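Local coordinates for protein Cif-like 1 (Burkholderia cenocepacia, PDB 7JQY) that probably hydrolyses epoxides as a Cif-like member of the alpha/beta hydrolase fold, assembling as an octamer, at residues P151-W156 against L264-E269. The protein carries 1 engineered substitution. Sequence-based numbering, arbitrary orientation.
Sequences PGTRIW and LDMARE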
# COMPACT_ATOMS: atom_id res chain seq x y z
N PRO B 151 -7.40 21.96 -32.37
CA PRO B 151 -6.60 23.16 -32.10
C PRO B 151 -6.53 24.07 -33.32
O PRO B 151 -6.60 23.63 -34.47
CB PRO B 151 -5.22 22.60 -31.74
CG PRO B 151 -5.49 21.18 -31.28
CD PRO B 151 -6.66 20.71 -32.09
N GLY B 152 -6.38 25.37 -33.05
CA GLY B 152 -6.29 26.39 -34.07
C GLY B 152 -7.60 27.08 -34.38
O GLY B 152 -7.58 28.22 -34.84
N THR B 153 -8.73 26.42 -34.13
CA THR B 153 -10.00 27.06 -34.40
C THR B 153 -10.32 28.06 -33.29
O THR B 153 -9.75 28.02 -32.20
CB THR B 153 -11.12 26.01 -34.52
OG1 THR B 153 -11.28 25.32 -33.28
CG2 THR B 153 -10.77 25.02 -35.62
N ARG B 154 -11.27 28.96 -33.56
CA ARG B 154 -11.60 29.93 -32.52
C ARG B 154 -12.46 29.29 -31.44
O ARG B 154 -12.37 29.67 -30.27
CB ARG B 154 -12.28 31.17 -33.09
CG ARG B 154 -13.29 30.94 -34.19
CD ARG B 154 -13.40 32.19 -35.05
NE ARG B 154 -14.76 32.42 -35.53
CZ ARG B 154 -15.68 33.10 -34.86
NH1 ARG B 154 -16.89 33.26 -35.38
NH2 ARG B 154 -15.40 33.62 -33.67
N ILE B 155 -13.22 28.24 -31.79
CA ILE B 155 -13.90 27.47 -30.76
C ILE B 155 -12.87 26.90 -29.79
O ILE B 155 -13.07 26.90 -28.57
CB ILE B 155 -14.75 26.35 -31.39
CG1 ILE B 155 -15.73 26.93 -32.41
CG2 ILE B 155 -15.48 25.56 -30.32
CD1 ILE B 155 -16.87 27.74 -31.79
N TRP B 156 -11.74 26.44 -30.32
CA TRP B 156 -10.66 25.95 -29.46
C TRP B 156 -10.05 27.09 -28.65
O TRP B 156 -9.83 26.96 -27.44
CB TRP B 156 -9.59 25.25 -30.32
CG TRP B 156 -8.34 24.88 -29.59
CD1 TRP B 156 -7.25 25.67 -29.36
CD2 TRP B 156 -8.03 23.60 -29.01
NE1 TRP B 156 -6.29 24.98 -28.66
CE2 TRP B 156 -6.75 23.70 -28.43
CE3 TRP B 156 -8.72 22.39 -28.92
CZ2 TRP B 156 -6.14 22.63 -27.77
CZ3 TRP B 156 -8.11 21.32 -28.26
CH2 TRP B 156 -6.83 21.45 -27.70
N LEU B 264 -20.11 22.18 -35.26
CA LEU B 264 -20.56 22.55 -36.57
C LEU B 264 -19.92 23.87 -36.98
O LEU B 264 -19.45 24.03 -38.12
CB LEU B 264 -22.07 22.64 -36.46
CG LEU B 264 -22.92 21.39 -36.71
CD1 LEU B 264 -22.78 20.46 -35.45
CD2 LEU B 264 -24.37 21.79 -36.92
N ASP B 265 -19.85 24.83 -36.04
CA ASP B 265 -19.11 26.07 -36.24
C ASP B 265 -17.62 25.82 -36.40
O ASP B 265 -16.96 26.42 -37.26
CB ASP B 265 -19.35 27.02 -35.07
CG ASP B 265 -20.82 27.24 -34.79
OD1 ASP B 265 -21.17 27.60 -33.65
OD2 ASP B 265 -21.63 27.03 -35.72
N MET B 266 -17.06 24.94 -35.56
CA MET B 266 -15.63 24.66 -35.62
C MET B 266 -15.24 24.09 -36.97
O MET B 266 -14.21 24.47 -37.54
CB MET B 266 -15.26 23.70 -34.49
CG MET B 266 -13.80 23.34 -34.42
SD MET B 266 -13.35 21.92 -35.43
CE MET B 266 -14.65 20.75 -35.08
N ALA B 267 -16.07 23.20 -37.52
CA ALA B 267 -15.74 22.56 -38.78
C ALA B 267 -15.79 23.54 -39.94
O ALA B 267 -15.06 23.37 -40.93
CB ALA B 267 -16.69 21.40 -39.05
N ARG B 268 -16.64 24.57 -39.85
CA ARG B 268 -16.77 25.51 -40.96
C ARG B 268 -15.56 26.42 -41.09
O ARG B 268 -15.38 27.03 -42.15
CB ARG B 268 -18.03 26.35 -40.80
CG ARG B 268 -19.30 25.60 -41.09
CD ARG B 268 -20.45 26.56 -41.14
NE ARG B 268 -21.71 25.90 -41.46
CZ ARG B 268 -22.80 26.01 -40.72
NH1 ARG B 268 -22.79 26.76 -39.62
NH2 ARG B 268 -23.91 25.37 -41.07
N GLU B 269 -14.72 26.52 -40.06
CA GLU B 269 -13.45 27.21 -40.22
C GLU B 269 -12.41 26.35 -40.93
O GLU B 269 -11.39 26.90 -41.37
CB GLU B 269 -12.87 27.64 -38.87
CG GLU B 269 -13.86 27.87 -37.76
CD GLU B 269 -13.17 28.18 -36.44
OE1 GLU B 269 -13.75 27.87 -35.37
OE2 GLU B 269 -12.04 28.72 -36.48
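Glu269 sets out toward the first turn of helix 154-161 with CG beside its backbone N, at a chi1 of -26° away from the usual staggered values, and chi2 of 175° carries the chain on, extended, to CD; Thr153, with OG1 between its own backbone N and carbonyl carbon (chi1 64°), turns back to cap that same turn. The outcome is a worked example of how two amide N-H groups of a helix's first turn find acceptors from two sources. From within, OG1 of the N-cap residue Thr153 accepts from Trp156 N at 3.2 Å and donates a hydrogen bond to the carbonyl O of Val150. From across the contact, the carboxylate of Glu269 takes Arg154 N: OE2 receives it through its syn lone pair at 3.0 Å, with an N-H...O angle of 159°, and OE1 adds a weak, more bent bond. The same carboxylate lies against carbon, Glu269 OE1 being 3.3 Å from Thr153 CB and equally near Arg154 CG. Arg154 NE stays 4.7 Å from Glu269 OE1, and Arg154 NH2 makes a long, weak ion pair with Glu158. Beside this polar grip, Ile155 CG1 meets Met266 CB at 3.9 Å, joining helix 262-268 to the start of helix 154-161, after strand 140-146, with Pro149 touching both side chains. A carboxylate at a helix N-terminus, near amide N-H groups and the helix dipole, would tend to be stabilised in its charged form.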